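Local coordinates for insecticyanin A form (Manduca sexta, PDB 1Z24), which binds the blue bile pigment biliverdin IX gamma and, together with lipoprotein-bound carotenes, gives hornworms their green camouflage colour, at residues A[12-24]-A[74-88]. Residues are numbered along the deposited sequence; the frame is centred on the assembly and turned at random.
Sequences VKPVNDFDLSAFA and LEIAPDAKYTKQGKY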
loop_
_atom_site.group_PDB
_atom_site.type_symbol
_atom_site.label_atom_id
_atom_site.label_comp_id
_atom_site.label_asym_id
_atom_site.label_seq_id
_atom_site.Cartn_x
_atom_site.Cartn_y
_atom_site.Cartn_z
ATOM N N VAL A 12 -2.127 -6.958 2.213
ATOM C CA VAL A 12 -2.562 -7.062 3.597
ATOM C C VAL A 12 -2.749 -8.537 3.952
ATOM O O VAL A 12 -3.136 -9.354 3.135
ATOM C CB VAL A 12 -3.840 -6.287 3.789
ATOM C CG1 VAL A 12 -4.719 -6.701 2.700
ATOM C CG2 VAL A 12 -4.508 -6.934 4.961
ATOM N N LYS A 13 -2.444 -8.910 5.160
ATOM C CA LYS A 13 -2.585 -10.293 5.603
ATOM C C LYS A 13 -3.403 -10.284 6.867
ATOM O O LYS A 13 -3.040 -9.606 7.801
ATOM C CB LYS A 13 -1.207 -10.859 5.925
ATOM C CG LYS A 13 -1.268 -12.255 6.498
ATOM C CD LYS A 13 0.023 -12.784 7.151
ATOM C CE LYS A 13 0.144 -12.303 8.598
ATOM N NZ LYS A 13 -0.977 -12.649 9.518
ATOM N N PRO A 14 -4.512 -10.997 6.889
ATOM C CA PRO A 14 -5.390 -11.051 8.023
ATOM C C PRO A 14 -4.817 -11.873 9.157
ATOM O O PRO A 14 -3.746 -12.429 9.039
ATOM C CB PRO A 14 -6.668 -11.663 7.514
ATOM C CG PRO A 14 -6.329 -12.363 6.206
ATOM C CD PRO A 14 -4.944 -11.898 5.847
ATOM N N VAL A 15 -5.543 -11.921 10.257
ATOM C CA VAL A 15 -5.112 -12.647 11.418
ATOM C C VAL A 15 -4.827 -14.136 11.180
ATOM O O VAL A 15 -5.517 -14.820 10.423
ATOM C CB VAL A 15 -6.137 -12.413 12.544
ATOM C CG1 VAL A 15 -7.439 -13.102 12.183
ATOM C CG2 VAL A 15 -5.637 -13.015 13.870
ATOM N N ASN A 16 -3.798 -14.630 11.853
ATOM C CA ASN A 16 -3.420 -16.028 11.757
ATOM C C ASN A 16 -4.112 -16.937 12.802
ATOM O O ASN A 16 -4.516 -16.522 13.912
ATOM C CB ASN A 16 -1.905 -16.164 12.033
ATOM C CG ASN A 16 -1.134 -15.773 10.831
ATOM O OD1 ASN A 16 -0.265 -14.935 10.855
ATOM N ND2 ASN A 16 -1.451 -16.399 9.752
ATOM N N ASP A 17 -4.220 -18.213 12.471
ATOM C CA ASP A 17 -4.814 -19.133 13.422
ATOM C C ASP A 17 -6.199 -18.767 13.813
ATOM O O ASP A 17 -6.572 -18.881 14.962
ATOM C CB ASP A 17 -3.967 -19.163 14.685
ATOM C CG ASP A 17 -3.278 -20.509 14.757
ATOM O OD1 ASP A 17 -2.094 -20.653 15.053
ATOM O OD2 ASP A 17 -4.090 -21.510 14.436
ATOM N N PHE A 18 -6.957 -18.334 12.834
ATOM C CA PHE A 18 -8.298 -17.953 13.117
ATOM C C PHE A 18 -9.142 -19.087 13.684
ATOM O O PHE A 18 -9.128 -20.189 13.149
ATOM C CB PHE A 18 -8.912 -17.544 11.806
ATOM C CG PHE A 18 -10.285 -16.899 12.013
ATOM C CD1 PHE A 18 -11.456 -17.337 11.390
ATOM C CD2 PHE A 18 -10.401 -15.794 12.845
ATOM C CE1 PHE A 18 -12.707 -16.721 11.557
ATOM C CE2 PHE A 18 -11.635 -15.172 13.047
ATOM C CZ PHE A 18 -12.794 -15.607 12.388
ATOM N N ASP A 19 -9.897 -18.771 14.755
ATOM C CA ASP A 19 -10.794 -19.689 15.439
ATOM C C ASP A 19 -12.269 -19.250 15.334
ATOM O O ASP A 19 -12.791 -18.405 16.092
ATOM C CB ASP A 19 -10.438 -19.847 16.951
ATOM C CG ASP A 19 -11.159 -20.996 17.698
ATOM O OD1 ASP A 19 -10.652 -21.598 18.632
ATOM O OD2 ASP A 19 -12.385 -21.285 17.268
ATOM N N LEU A 20 -12.956 -19.851 14.398
ATOM C CA LEU A 20 -14.353 -19.496 14.228
ATOM C C LEU A 20 -15.260 -19.747 15.415
ATOM O O LEU A 20 -16.186 -18.979 15.684
ATOM C CB LEU A 20 -14.938 -20.082 12.945
ATOM C CG LEU A 20 -16.373 -19.661 12.613
ATOM C CD1 LEU A 20 -16.545 -18.157 12.458
ATOM C CD2 LEU A 20 -16.906 -20.450 11.410
ATOM N N SER A 21 -15.032 -20.823 16.135
ATOM C CA SER A 21 -15.932 -21.027 17.222
ATOM C C SER A 21 -15.704 -20.030 18.300
ATOM O O SER A 21 -16.619 -19.664 19.028
ATOM C CB SER A 21 -15.926 -22.426 17.787
ATOM O OG SER A 21 -14.950 -22.496 18.791
ATOM N N ALA A 22 -14.464 -19.598 18.417
ATOM C CA ALA A 22 -14.176 -18.638 19.445
ATOM C C ALA A 22 -14.711 -17.288 18.987
ATOM O O ALA A 22 -15.102 -16.419 19.759
ATOM C CB ALA A 22 -12.659 -18.596 19.584
ATOM N N PHE A 23 -14.750 -17.104 17.687
ATOM C CA PHE A 23 -15.219 -15.842 17.184
ATOM C C PHE A 23 -16.705 -15.633 17.233
ATOM O O PHE A 23 -17.186 -14.513 17.243
ATOM C CB PHE A 23 -14.685 -15.746 15.762
ATOM C CG PHE A 23 -14.791 -14.390 15.120
ATOM C CD1 PHE A 23 -13.922 -13.369 15.512
ATOM C CD2 PHE A 23 -15.721 -14.145 14.103
ATOM C CE1 PHE A 23 -13.981 -12.099 14.923
ATOM C CE2 PHE A 23 -15.807 -12.878 13.512
ATOM C CZ PHE A 23 -14.924 -11.863 13.913
ATOM N N ALA A 24 -17.411 -16.726 17.230
ATOM C CA ALA A 24 -18.841 -16.681 17.278
ATOM C C ALA A 24 -19.367 -15.810 18.430
ATOM O O ALA A 24 -18.773 -15.659 19.501
ATOM C CB ALA A 24 -19.402 -18.123 17.227
ATOM N N LEU A 74 -22.669 -18.293 6.831
ATOM C CA LEU A 74 -21.316 -17.862 7.069
ATOM C C LEU A 74 -20.357 -19.015 6.899
ATOM O O LEU A 74 -20.624 -20.116 7.365
ATOM C CB LEU A 74 -21.239 -17.267 8.514
ATOM C CG LEU A 74 -19.943 -16.468 8.736
ATOM C CD1 LEU A 74 -19.997 -15.605 9.977
ATOM C CD2 LEU A 74 -18.776 -17.381 8.943
ATOM N N GLU A 75 -19.227 -18.777 6.268
ATOM C CA GLU A 75 -18.256 -19.835 6.096
ATOM C C GLU A 75 -16.860 -19.254 5.964
ATOM O O GLU A 75 -16.684 -18.082 5.583
ATOM C CB GLU A 75 -18.603 -20.554 4.806
ATOM C CG GLU A 75 -18.221 -22.001 4.718
ATOM C CD GLU A 75 -18.432 -22.447 3.335
ATOM O OE1 GLU A 75 -18.063 -23.539 2.910
ATOM O OE2 GLU A 75 -19.051 -21.506 2.643
ATOM N N ILE A 76 -15.876 -20.083 6.287
ATOM C CA ILE A 76 -14.540 -19.612 6.161
ATOM C C ILE A 76 -14.214 -19.500 4.685
ATOM O O ILE A 76 -14.556 -20.364 3.858
ATOM C CB ILE A 76 -13.513 -20.584 6.752
ATOM C CG1 ILE A 76 -13.701 -20.831 8.250
ATOM C CG2 ILE A 76 -12.059 -20.130 6.491
ATOM C CD1 ILE A 76 -13.542 -19.616 9.166
ATOM N N ALA A 77 -13.508 -18.430 4.320
ATOM C CA ALA A 77 -13.111 -18.250 2.923
ATOM C C ALA A 77 -12.258 -19.432 2.427
ATOM O O ALA A 77 -11.394 -19.979 3.136
ATOM C CB ALA A 77 -12.474 -16.867 2.623
ATOM N N PRO A 78 -12.538 -19.830 1.191
ATOM C CA PRO A 78 -11.883 -20.931 0.537
ATOM C C PRO A 78 -10.413 -20.847 0.628
ATOM O O PRO A 78 -9.839 -21.851 0.879
ATOM C CB PRO A 78 -12.231 -20.975 -0.943
ATOM C CG PRO A 78 -13.194 -19.868 -1.114
ATOM C CD PRO A 78 -13.450 -19.217 0.247
ATOM N N ASP A 79 -9.813 -19.690 0.401
ATOM C CA ASP A 79 -8.390 -19.650 0.510
ATOM C C ASP A 79 -7.925 -19.779 1.990
ATOM O O ASP A 79 -6.900 -20.390 2.278
ATOM C CB ASP A 79 -7.805 -18.390 -0.138
ATOM C CG ASP A 79 -8.206 -17.113 0.606
ATOM O OD1 ASP A 79 -7.518 -16.183 0.762
ATOM O OD2 ASP A 79 -9.403 -17.060 1.015
ATOM N N ALA A 80 -8.675 -19.215 2.920
ATOM C CA ALA A 80 -8.372 -19.228 4.362
ATOM C C ALA A 80 -8.501 -20.618 4.932
ATOM O O ALA A 80 -8.094 -20.932 6.040
ATOM C CB ALA A 80 -9.418 -18.320 5.035
ATOM N N LYS A 81 -9.123 -21.487 4.190
ATOM C CA LYS A 81 -9.237 -22.823 4.721
ATOM C C LYS A 81 -7.841 -23.460 4.790
ATOM O O LYS A 81 -7.523 -24.238 5.672
ATOM C CB LYS A 81 -10.189 -23.761 3.955
ATOM C CG LYS A 81 -11.604 -23.472 4.347
ATOM C CD LYS A 81 -12.614 -23.876 3.330
ATOM C CE LYS A 81 -13.931 -24.143 4.022
ATOM N NZ LYS A 81 -14.926 -24.678 3.102
ATOM N N TYR A 82 -7.018 -23.104 3.830
ATOM C CA TYR A 82 -5.682 -23.597 3.718
ATOM C C TYR A 82 -4.684 -22.844 4.545
ATOM O O TYR A 82 -3.729 -23.434 5.079
ATOM C CB TYR A 82 -5.266 -23.490 2.236
ATOM C CG TYR A 82 -5.915 -24.605 1.449
ATOM C CD1 TYR A 82 -7.142 -24.354 0.814
ATOM C CD2 TYR A 82 -5.304 -25.872 1.336
ATOM C CE1 TYR A 82 -7.790 -25.367 0.098
ATOM C CE2 TYR A 82 -5.952 -26.896 0.629
ATOM C CZ TYR A 82 -7.196 -26.632 0.036
ATOM O OH TYR A 82 -7.819 -27.588 -0.656
ATOM N N THR A 83 -4.883 -21.537 4.633
ATOM C CA THR A 83 -3.936 -20.764 5.400
ATOM C C THR A 83 -4.358 -20.652 6.857
ATOM O O THR A 83 -3.545 -20.350 7.694
ATOM C CB THR A 83 -3.737 -19.341 4.862
ATOM O OG1 THR A 83 -5.027 -18.680 4.928
ATOM C CG2 THR A 83 -3.247 -19.332 3.417
ATOM N N LYS A 84 -5.619 -20.879 7.168
ATOM C CA LYS A 84 -6.091 -20.759 8.559
ATOM C C LYS A 84 -6.179 -19.302 9.008
ATOM O O LYS A 84 -6.251 -19.029 10.212
ATOM C CB LYS A 84 -5.289 -21.540 9.579
ATOM C CG LYS A 84 -4.950 -22.923 9.049
ATOM C CD LYS A 84 -6.188 -23.719 8.715
ATOM C CE LYS A 84 -5.948 -25.196 8.404
ATOM N NZ LYS A 84 -5.002 -25.417 7.277
ATOM N N GLN A 85 -6.164 -18.376 8.027
ATOM C CA GLN A 85 -6.250 -16.933 8.322
ATOM C C GLN A 85 -7.690 -16.460 8.563
ATOM O O GLN A 85 -8.676 -17.159 8.231
ATOM C CB GLN A 85 -5.539 -16.071 7.283
ATOM C CG GLN A 85 -3.995 -16.219 7.241
ATOM C CD GLN A 85 -3.561 -15.766 5.871
ATOM O OE1 GLN A 85 -4.402 -15.303 5.088
ATOM N NE2 GLN A 85 -2.300 -15.868 5.553
ATOM N N GLY A 86 -7.863 -15.258 9.138
ATOM C CA GLY A 86 -9.232 -14.791 9.407
ATOM C C GLY A 86 -9.875 -14.042 8.271
ATOM O O GLY A 86 -9.719 -12.809 8.063
ATOM N N LYS A 87 -10.587 -14.838 7.524
ATOM C CA LYS A 87 -11.286 -14.370 6.366
ATOM C C LYS A 87 -12.518 -15.235 6.218
ATOM O O LYS A 87 -12.434 -16.473 6.192
ATOM C CB LYS A 87 -10.272 -14.446 5.200
ATOM C CG LYS A 87 -10.688 -13.550 4.044
ATOM C CD LYS A 87 -9.851 -13.771 2.785
ATOM C CE LYS A 87 -8.387 -13.406 2.930
ATOM N NZ LYS A 87 -7.679 -13.567 1.630
ATOM N N TYR A 88 -13.683 -14.595 6.149
ATOM C CA TYR A 88 -14.920 -15.335 6.037
ATOM C C TYR A 88 -15.888 -14.755 5.020
ATOM O O TYR A 88 -15.811 -13.602 4.592
ATOM C CB TYR A 88 -15.518 -15.576 7.464
ATOM C CG TYR A 88 -15.937 -14.320 8.171
ATOM C CD1 TYR A 88 -17.242 -13.812 8.055
ATOM C CD2 TYR A 88 -14.994 -13.593 8.908
ATOM C CE1 TYR A 88 -17.658 -12.652 8.725
ATOM C CE2 TYR A 88 -15.374 -12.423 9.566
ATOM C CZ TYR A 88 -16.693 -11.967 9.476
ATOM O OH TYR A 88 -17.012 -10.797 10.120
#
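Phe18 lays one face of its ring on the backbone of Gly86, whose CA sits 3.9 Å from the ring centroid in a CH-pi contact. Its CG stands anti to the backbone N (chi1 -171°), which swings the ring across the 74-88 segment. The methyl CD1 of Ile76 meets the ring at its edge, 3.8 Å from Phe18 CD1, and also touches Leu20, whose side chain runs past Ile76 in the opposite direction. Farther along, the rings of Phe23 and Tyr88 approach obliquely, their planes 55° apart, and the Tyr88 hydroxyl is hydrogen-bonded to Tyr48 and Asn116. Two backbone bonds fix the register beside Phe18: Phe18 N donates to Lys84 O at 2.8 Å, and Gly86 N gives its hydrogen to Val15 O. Val15 CG1 packs against Gly86 CA at 3.7 Å. At the outer end Gln85 stretches its extended chain across Pro14 at about a right angle, with OE1 3.5 Å from Pro14 CD, while its CG lies alongside the amide of Asn16, 3.6 Å from ND2. Lys13 NZ donates to both Pro14 O and Asn16 OD1. With an alanine here, the Gln85 carboxamide that crosses Pro14 would be lost, which would probably leave the Pro14 CD side and the Asn16 amide less well packed. The contact thus ties the N-terminal segment leading into the first strand of the lipocalin barrel to the connection between strands 66-76 and 88-94, through backbone polar bonds and apolar side chains that continue inward to Tyr88, beside the bound biliverdin.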